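5,10-methylenetetrahydromethanopterin reductase (PDB 1EZW) catalyses the reversible, coenzyme F420-dependent reduction of methylene-tetrahydromethanopterin to methyl-tetrahydromethanopterin, a step in methanogenesis from carbon dioxide. Local coordinates at residues 129-134 with 171-176; 208-213 with 219-224. All coordinates share one frame; numbering follows the deposited sequence.

Contact 1. Residues 129-134 with 171-176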
ATOM      1  N   THR A 129      20.150  13.643 -29.595  1.00 25.14           N
ATOM      2  CA  THR A 129      21.436  13.404 -28.949  1.00 23.90           C
ATOM      3  C   THR A 129      21.225  13.424 -27.429  1.00 22.84           C
ATOM      4  O   THR A 129      21.744  12.549 -26.750  1.00 22.64           O
ATOM      5  CB  THR A 129      22.472  14.432 -29.378  1.00 25.89           C
ATOM      6  OG1 THR A 129      22.795  14.157 -30.753  1.00 27.43           O
ATOM      7  CG2 THR A 129      23.722  14.341 -28.520  1.00 26.82           C
ATOM      8  N   ALA A 130      20.460  14.388 -26.919  1.00 22.33           N
ATOM      9  CA  ALA A 130      20.188  14.427 -25.472  1.00 21.99           C
ATOM     10  C   ALA A 130      19.551  13.095 -25.020  1.00 22.35           C
ATOM     11  O   ALA A 130      19.932  12.552 -23.977  1.00 21.45           O
ATOM     12  CB  ALA A 130      19.275  15.615 -25.110  1.00 22.98           C
ATOM     13  N   ILE A 131      18.619  12.559 -25.803  1.00 20.45           N
ATOM     14  CA  ILE A 131      17.978  11.292 -25.452  1.00 21.16           C
ATOM     15  C   ILE A 131      18.989  10.143 -25.477  1.00 20.78           C
ATOM     16  O   ILE A 131      18.976   9.273 -24.620  1.00 20.62           O
ATOM     17  CB  ILE A 131      16.762  11.017 -26.373  1.00 20.61           C
ATOM     18  CG1 ILE A 131      15.647  12.030 -26.044  1.00 21.79           C
ATOM     19  CG2 ILE A 131      16.261   9.526 -26.154  1.00 19.33           C
ATOM     20  CD1 ILE A 131      14.425  11.972 -26.966  1.00 24.29           C
ATOM     21  N   ARG A 132      19.884  10.110 -26.475  1.00 20.62           N
ATOM     22  CA  ARG A 132      20.894   9.062 -26.482  1.00 18.60           C
ATOM     23  C   ARG A 132      21.744   9.131 -25.201  1.00 19.51           C
ATOM     24  O   ARG A 132      22.110   8.101 -24.644  1.00 19.66           O
ATOM     25  CB  ARG A 132      21.849   9.258 -27.685  1.00 21.51           C
ATOM     26  CG  ARG A 132      21.244   8.962 -29.022  1.00 21.93           C
ATOM     27  CD  ARG A 132      22.284   9.362 -30.101  1.00 25.22           C
ATOM     28  NE  ARG A 132      21.802   9.086 -31.448  1.00 25.70           N
ATOM     29  CZ  ARG A 132      21.878   7.903 -32.050  1.00 25.92           C
ATOM     30  NH1 ARG A 132      21.401   7.774 -33.290  1.00 28.22           N
ATOM     31  NH2 ARG A 132      22.426   6.860 -31.442  1.00 26.86           N
ATOM     32  N   GLU A 133      22.097  10.340 -24.786  1.00 18.95           N
ATOM     33  CA  GLU A 133      22.955  10.513 -23.612  1.00 19.03           C
ATOM     34  C   GLU A 133      22.222  10.121 -22.343  1.00 20.26           C
ATOM     35  O   GLU A 133      22.796   9.443 -21.494  1.00 19.85           O
ATOM     36  CB  GLU A 133      23.470  11.949 -23.502  1.00 19.75           C
ATOM     37  CG  GLU A 133      24.400  12.281 -24.718  1.00 20.64           C
ATOM     38  CD  GLU A 133      25.121  13.586 -24.589  1.00 23.63           C
ATOM     39  OE1 GLU A 133      25.815  13.960 -25.575  1.00 24.82           O
ATOM     40  OE2 GLU A 133      25.038  14.262 -23.542  1.00 23.07           O
ATOM     41  N   VAL A 134      20.975  10.541 -22.226  1.00 21.62           N
ATOM     42  CA  VAL A 134      20.222  10.160 -21.022  1.00 21.33           C
ATOM     43  C   VAL A 134      20.126   8.645 -20.982  1.00 20.08           C
ATOM     44  O   VAL A 134      20.220   8.037 -19.910  1.00 19.70           O
ATOM     45  CB  VAL A 134      18.793  10.741 -20.979  1.00 22.98           C
ATOM     46  CG1 VAL A 134      18.077  10.233 -19.705  1.00 25.76           C
ATOM     47  CG2 VAL A 134      18.836  12.218 -20.946  1.00 26.96           C
ATOM     48  N   ILE A 171      15.393  -3.572 -18.023  1.00 19.16           N
ATOM     49  CA  ILE A 171      14.267  -2.622 -18.073  1.00 17.38           C
ATOM     50  C   ILE A 171      14.153  -2.104 -19.497  1.00 18.67           C
ATOM     51  O   ILE A 171      15.141  -1.655 -20.081  1.00 18.83           O
ATOM     52  CB  ILE A 171      14.503  -1.407 -17.117  1.00 17.04           C
ATOM     53  CG1 ILE A 171      14.502  -1.924 -15.684  1.00 17.88           C
ATOM     54  CG2 ILE A 171      13.397  -0.349 -17.310  1.00 19.63           C
ATOM     55  CD1 ILE A 171      14.690  -0.796 -14.617  1.00 17.20           C
ATOM     56  N   PRO A 172      12.959  -2.188 -20.096  1.00 18.62           N
ATOM     57  CA  PRO A 172      12.778  -1.712 -21.475  1.00 19.96           C
ATOM     58  C   PRO A 172      12.854  -0.216 -21.628  1.00 20.88           C
ATOM     59  O   PRO A 172      12.341   0.530 -20.804  1.00 19.03           O
ATOM     60  CB  PRO A 172      11.390  -2.214 -21.866  1.00 21.72           C
ATOM     61  CG  PRO A 172      11.036  -3.264 -20.856  1.00 23.54           C
ATOM     62  CD  PRO A 172      11.717  -2.769 -19.561  1.00 20.68           C
ATOM     63  N   PHE A 173      13.485   0.222 -22.719  1.00 17.69           N
ATOM     64  CA  PHE A 173      13.612   1.624 -23.007  1.00 18.90           C
ATOM     65  C   PHE A 173      12.758   1.969 -24.211  1.00 19.86           C
ATOM     66  O   PHE A 173      13.044   1.530 -25.326  1.00 20.57           O
ATOM     67  CB  PHE A 173      15.081   1.974 -23.342  1.00 18.13           C
ATOM     68  CG  PHE A 173      15.326   3.441 -23.542  1.00 19.97           C
ATOM     69  CD1 PHE A 173      15.348   4.334 -22.450  1.00 17.40           C
ATOM     70  CD2 PHE A 173      15.557   3.948 -24.824  1.00 20.18           C
ATOM     71  CE1 PHE A 173      15.597   5.693 -22.627  1.00 19.91           C
ATOM     72  CE2 PHE A 173      15.804   5.317 -25.008  1.00 19.62           C
ATOM     73  CZ  PHE A 173      15.828   6.195 -23.928  1.00 20.39           C
ATOM     74  N   TYR A 174      11.693   2.726 -24.000  1.00 17.50           N
ATOM     75  CA  TYR A 174      10.841   3.148 -25.112  1.00 18.26           C
ATOM     76  C   TYR A 174      11.065   4.622 -25.395  1.00 19.56           C
ATOM     77  O   TYR A 174      11.177   5.430 -24.481  1.00 17.63           O
ATOM     78  CB  TYR A 174       9.342   2.965 -24.742  1.00 18.35           C
ATOM     79  CG  TYR A 174       8.843   1.549 -24.816  1.00 15.68           C
ATOM     80  CD1 TYR A 174       9.335   0.549 -23.972  1.00 18.52           C
ATOM     81  CD2 TYR A 174       7.860   1.199 -25.747  1.00 17.19           C
ATOM     82  CE1 TYR A 174       8.869  -0.760 -24.046  1.00 20.60           C
ATOM     83  CE2 TYR A 174       7.379  -0.119 -25.846  1.00 17.63           C
ATOM     84  CZ  TYR A 174       7.892  -1.098 -24.988  1.00 19.02           C
ATOM     85  OH  TYR A 174       7.510  -2.409 -25.011  1.00 20.55           O
ATOM     86  N   MET A 175      11.128   5.002 -26.668  1.00 17.44           N
ATOM     87  CA  MET A 175      11.297   6.389 -27.008  1.00 19.23           C
ATOM     88  C   MET A 175      10.083   6.990 -27.682  1.00 21.42           C
ATOM     89  O   MET A 175       9.523   6.379 -28.591  1.00 21.66           O
ATOM     90  CB  MET A 175      12.442   6.525 -28.008  1.00 21.58           C
ATOM     91  CG  MET A 175      13.739   6.754 -27.397  1.00 24.19           C
ATOM     92  SD  MET A 175      14.923   7.089 -28.793  1.00 25.62           S
ATOM     93  CE  MET A 175      14.515   8.287 -29.419  1.00 17.40           C
ATOM     94  N   GLY A 176       9.691   8.182 -27.272  1.00 20.79           N
ATOM     95  CA  GLY A 176       8.604   8.843 -27.964  1.00 22.03           C
ATOM     96  C   GLY A 176       9.188   9.313 -29.306  1.00 23.20           C
ATOM     97  O   GLY A 176      10.341   9.743 -29.367  1.00 23.87           O
TER

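Contact 2. Residues 208-213 with 219-224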
ATOM      1  N   PRO A 208       8.713   2.287 -41.600  1.00 26.99           N
ATOM      2  CA  PRO A 208       9.921   2.159 -42.433  1.00 26.81           C
ATOM      3  C   PRO A 208      11.112   2.964 -41.863  1.00 26.79           C
ATOM      4  O   PRO A 208      12.267   2.559 -42.008  1.00 26.16           O
ATOM      5  CB  PRO A 208       9.450   2.694 -43.796  1.00 27.80           C
ATOM      6  CG  PRO A 208       8.000   2.234 -43.812  1.00 28.50           C
ATOM      7  CD  PRO A 208       7.571   2.724 -42.414  1.00 27.47           C
ATOM      8  N   LYS A 209      10.834   4.099 -41.235  0.60 25.73           N
ATOM      9  CA  LYS A 209      11.911   4.888 -40.667  0.60 26.59           C
ATOM     10  C   LYS A 209      12.476   4.265 -39.406  0.60 24.96           C
ATOM     11  O   LYS A 209      13.680   4.339 -39.161  0.60 24.60           O
ATOM     12  CB  LYS A 209      11.463   6.328 -40.450  0.60 27.89           C
ATOM     13  CG  LYS A 209      11.721   7.173 -41.698  0.60 32.98           C
ATOM     14  CD  LYS A 209      13.235   7.228 -41.980  0.60 32.97           C
ATOM     15  CE  LYS A 209      13.597   8.105 -43.190  0.60 33.67           C
ATOM     16  NZ  LYS A 209      13.016   7.582 -44.452  0.60 34.62           N
ATOM     17  N   ILE A 210      11.609   3.649 -38.598  1.00 23.10           N
ATOM     18  CA  ILE A 210      12.079   2.943 -37.423  1.00 22.82           C
ATOM     19  C   ILE A 210      12.941   1.782 -37.948  1.00 24.06           C
ATOM     20  O   ILE A 210      14.034   1.511 -37.457  1.00 23.17           O
ATOM     21  CB  ILE A 210      10.868   2.356 -36.601  1.00 21.31           C
ATOM     22  CG1 ILE A 210      10.048   3.534 -36.050  1.00 21.68           C
ATOM     23  CG2 ILE A 210      11.386   1.342 -35.555  1.00 21.85           C
ATOM     24  CD1 ILE A 210       8.673   3.094 -35.449  1.00 20.74           C
ATOM     25  N   GLU A 211      12.455   1.108 -38.993  1.00 24.71           N
ATOM     26  CA  GLU A 211      13.189  -0.034 -39.519  1.00 24.32           C
ATOM     27  C   GLU A 211      14.554   0.379 -40.059  1.00 23.13           C
ATOM     28  O   GLU A 211      15.510  -0.367 -39.911  1.00 24.46           O
ATOM     29  CB  GLU A 211      12.382  -0.747 -40.620  1.00 26.52           C
ATOM     30  CG  GLU A 211      13.100  -2.011 -41.104  1.00 29.36           C
ATOM     31  CD  GLU A 211      12.234  -2.908 -41.959  1.00 34.66           C
ATOM     32  OE1 GLU A 211      11.382  -2.375 -42.704  1.00 36.48           O
ATOM     33  OE2 GLU A 211      12.426  -4.151 -41.897  1.00 35.49           O
ATOM     34  N   GLU A 212      14.645   1.555 -40.655  1.00 23.88           N
ATOM     35  CA  GLU A 212      15.921   2.050 -41.192  1.00 25.04           C
ATOM     36  C   GLU A 212      16.958   2.193 -40.068  1.00 25.12           C
ATOM     37  O   GLU A 212      18.125   1.805 -40.205  1.00 24.67           O
ATOM     38  CB  GLU A 212      15.687   3.388 -41.850  1.00 26.31           C
ATOM     39  CG  GLU A 212      16.873   3.940 -42.604  1.00 32.40           C
ATOM     40  CD  GLU A 212      16.496   5.268 -43.205  1.00 35.15           C
ATOM     41  OE1 GLU A 212      15.475   5.322 -43.921  1.00 40.47           O
ATOM     42  OE2 GLU A 212      17.187   6.259 -42.955  1.00 39.46           O
ATOM     43  N   GLY A 213      16.523   2.731 -38.928  1.00 24.47           N
ATOM     44  CA  GLY A 213      17.441   2.852 -37.815  1.00 22.16           C
ATOM     45  C   GLY A 213      17.833   1.501 -37.249  1.00 21.42           C
ATOM     46  O   GLY A 213      18.980   1.286 -36.846  1.00 21.89           O
ATOM     47  N   ARG A 219      19.839  -4.550 -36.140  1.00 29.13           N
ATOM     48  CA  ARG A 219      18.669  -5.103 -35.476  1.00 30.77           C
ATOM     49  C   ARG A 219      17.556  -5.387 -36.461  1.00 31.90           C
ATOM     50  O   ARG A 219      17.465  -4.767 -37.515  1.00 32.49           O
ATOM     51  CB  ARG A 219      18.132  -4.105 -34.434  1.00 28.56           C
ATOM     52  CG  ARG A 219      19.174  -3.641 -33.430  1.00 28.38           C
ATOM     53  CD  ARG A 219      18.636  -2.491 -32.579  1.00 29.85           C
ATOM     54  NE  ARG A 219      17.711  -3.000 -31.569  1.00 27.45           N
ATOM     55  CZ  ARG A 219      16.810  -2.245 -30.949  1.00 27.51           C
ATOM     56  NH1 ARG A 219      16.009  -2.804 -30.030  1.00 26.68           N
ATOM     57  NH2 ARG A 219      16.665  -0.968 -31.279  1.00 24.03           N
ATOM     58  N   SER A 220      16.701  -6.327 -36.095  0.60 32.44           N
ATOM     59  CA  SER A 220      15.556  -6.667 -36.902  0.60 33.02           C
ATOM     60  C   SER A 220      14.416  -5.810 -36.373  0.60 33.40           C
ATOM     61  O   SER A 220      14.410  -5.437 -35.201  0.60 32.98           O
ATOM     62  CB  SER A 220      15.214  -8.144 -36.729  0.60 34.14           C
ATOM     63  OG  SER A 220      13.902  -8.424 -37.191  0.60 35.95           O
ATOM     64  N   LEU A 221      13.485  -5.459 -37.243  1.00 33.25           N
ATOM     65  CA  LEU A 221      12.329  -4.685 -36.820  1.00 32.87           C
ATOM     66  C   LEU A 221      11.539  -5.439 -35.743  1.00 34.11           C
ATOM     67  O   LEU A 221      10.882  -4.813 -34.921  1.00 32.82           O
ATOM     68  CB  LEU A 221      11.427  -4.377 -38.031  1.00 32.34           C
ATOM     69  CG  LEU A 221      10.174  -3.509 -37.878  1.00 31.53           C
ATOM     70  CD1 LEU A 221      10.529  -2.142 -37.290  1.00 31.06           C
ATOM     71  CD2 LEU A 221       9.520  -3.307 -39.235  1.00 30.16           C
ATOM     72  N   ASP A 222      11.617  -6.768 -35.718  1.00 34.72           N
ATOM     73  CA  ASP A 222      10.851  -7.505 -34.709  1.00 36.83           C
ATOM     74  C   ASP A 222      11.375  -7.392 -33.281  1.00 35.72           C
ATOM     75  O   ASP A 222      10.741  -7.882 -32.353  1.00 35.78           O
ATOM     76  CB  ASP A 222      10.696  -8.978 -35.095  1.00 40.92           C
ATOM     77  CG  ASP A 222      12.016  -9.673 -35.279  1.00 45.01           C
ATOM     78  OD1 ASP A 222      12.846  -9.628 -34.344  1.00 47.52           O
ATOM     79  OD2 ASP A 222      12.228 -10.278 -36.360  1.00 48.75           O
ATOM     80  N   GLU A 223      12.523  -6.751 -33.105  1.00 33.35           N
ATOM     81  CA  GLU A 223      13.105  -6.524 -31.788  1.00 32.87           C
ATOM     82  C   GLU A 223      12.491  -5.272 -31.174  1.00 31.32           C
ATOM     83  O   GLU A 223      12.735  -4.953 -30.008  1.00 33.06           O
ATOM     84  CB  GLU A 223      14.602  -6.251 -31.905  1.00 34.65           C
ATOM     85  CG  GLU A 223      15.431  -7.430 -32.332  1.00 36.48           C
ATOM     86  CD  GLU A 223      16.896  -7.060 -32.492  1.00 37.62           C
ATOM     87  OE1 GLU A 223      17.437  -6.327 -31.625  1.00 35.28           O
ATOM     88  OE2 GLU A 223      17.506  -7.512 -33.482  1.00 37.54           O
ATOM     89  N   ILE A 224      11.725  -4.543 -31.975  1.00 29.40           N
ATOM     90  CA  ILE A 224      11.161  -3.291 -31.529  1.00 27.20           C
ATOM     91  C   ILE A 224       9.651  -3.327 -31.360  1.00 26.52           C
ATOM     92  O   ILE A 224       8.912  -3.748 -32.244  1.00 26.11           O
ATOM     93  CB  ILE A 224      11.571  -2.178 -32.514  1.00 28.17           C
ATOM     94  CG1 ILE A 224      13.112  -2.173 -32.602  1.00 29.31           C
ATOM     95  CG2 ILE A 224      11.039  -0.811 -32.051  1.00 27.07           C
ATOM     96  CD1 ILE A 224      13.666  -1.301 -33.648  1.00 33.44           C
TER
HETATM   97  O   HOH W   1      13.775  -5.657 -40.139  1.00 49.58           O

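Contact 1. Residues 129-134 with 171-176
Ile131 of helix 127-142 packs on Phe173 and Met175 of strand 173-176, a helix-on-strand contact in the wall of the TIM barrel. One methyl makes the closest contacts: Ile131 CG2 lies 3.8 Å from Met175 SD and is almost as near to Met175 CG, so it rests on the middle of the thioether chain. The same methyl sits 4.0 Å from Phe173 CZ, near the plane of the ring, and therefore meets its edge and not a face. No hydrogen bond joins the two segments; the contact is apolar and buried throughout.

Phe173 and Met175, two positions apart on the strand, both point toward the helix. In Ile131 the branch used is CG2, which stands anti to the backbone N, while CG1 lies beside that N (chi1 -69°). Phe173 also holds its CG anti to the backbone N (chi1 -175°), and its ring reaches the helix with CZ foremost.

Neighbouring elements close in round this core. Helix 180-189 supplies Met182 against Ile131 and both Ala186 and Ile189 against Met175, and Phe173 also rests on Ile93 and Met95 of strand 93-95. The strand itself is set in the parallel sheet by backbone bonds such as Tyr174 with Ile93 and Met175 with Gly192. Tyr174, between Phe173 and Met175 in sequence, stacks edge-to-face with Trp35, and its OH is hydrogen-bonded to Asp225 OD2. Within the helix, the turn spanning Ile131 is held by Glu133 N donating to Thr129 O at 3.0 Å.

Contact 2. Residues 208-213 with 219-224
Ile210 of helix 200-216 packs on Leu221 and Ile224, and Glu211 on Leu221, in the turn that leads on to strand 225-229, a helix-to-strand connection of the TIM barrel. The apolar part centres on Ile210 CG2, which touches Leu221 CD1 and Ile224 CD1, each at 4.0 Å. The side chains of Ile210 and Leu221 lie nearly perpendicular. Val193 of strand 192-196 backs both Ile210 and Ile224.

Glu211 mixes apolar and polar contact. With CG anti to the backbone N (chi1 -176°) and the chain straight from CG outward, the side chain passes across Leu221, bringing Glu211 CD to 3.9 Å from Leu221 CD2. A water bridges the segments: it donates to Glu211 OE2 at 2.7 Å and accepts from Leu221 N.

Polar bonds inside 219-224 shape the turn around its short 3-10 segment, 221-223. In one of its two conformers, Ser220 OG accepts from Asp222 N, an ST turn. Glu223 reaches back with both oxygens: OE1 takes a weak hydrogen bond from Arg219 NE (3.3 Å), part of a salt bridge, while Ser220 N donates to Glu223 OE2 at 3.0 Å, approaching 59° out of the carboxylate plane.

Contact 1 sets a barrel helix on a strand; contact 2 sets one on the turn before a strand. Contact 1, its centre about 13 Å from the centre of the chain, is wholly buried and apolar; contact 2, its centre about 18 Å from that point, is partly buried and adds a bridging water and a glutamate to its aliphatic core. Contact 1 joins segments 37 residues apart at their nearest ends, whereas contact 2 packs a helix against the turn that follows it almost at once. Their centres are 16 Å apart and they do not touch. Helix 180-189 borders both contacts; at contact 2 its Leu183 touches Ile210. No other subunit touches either contact.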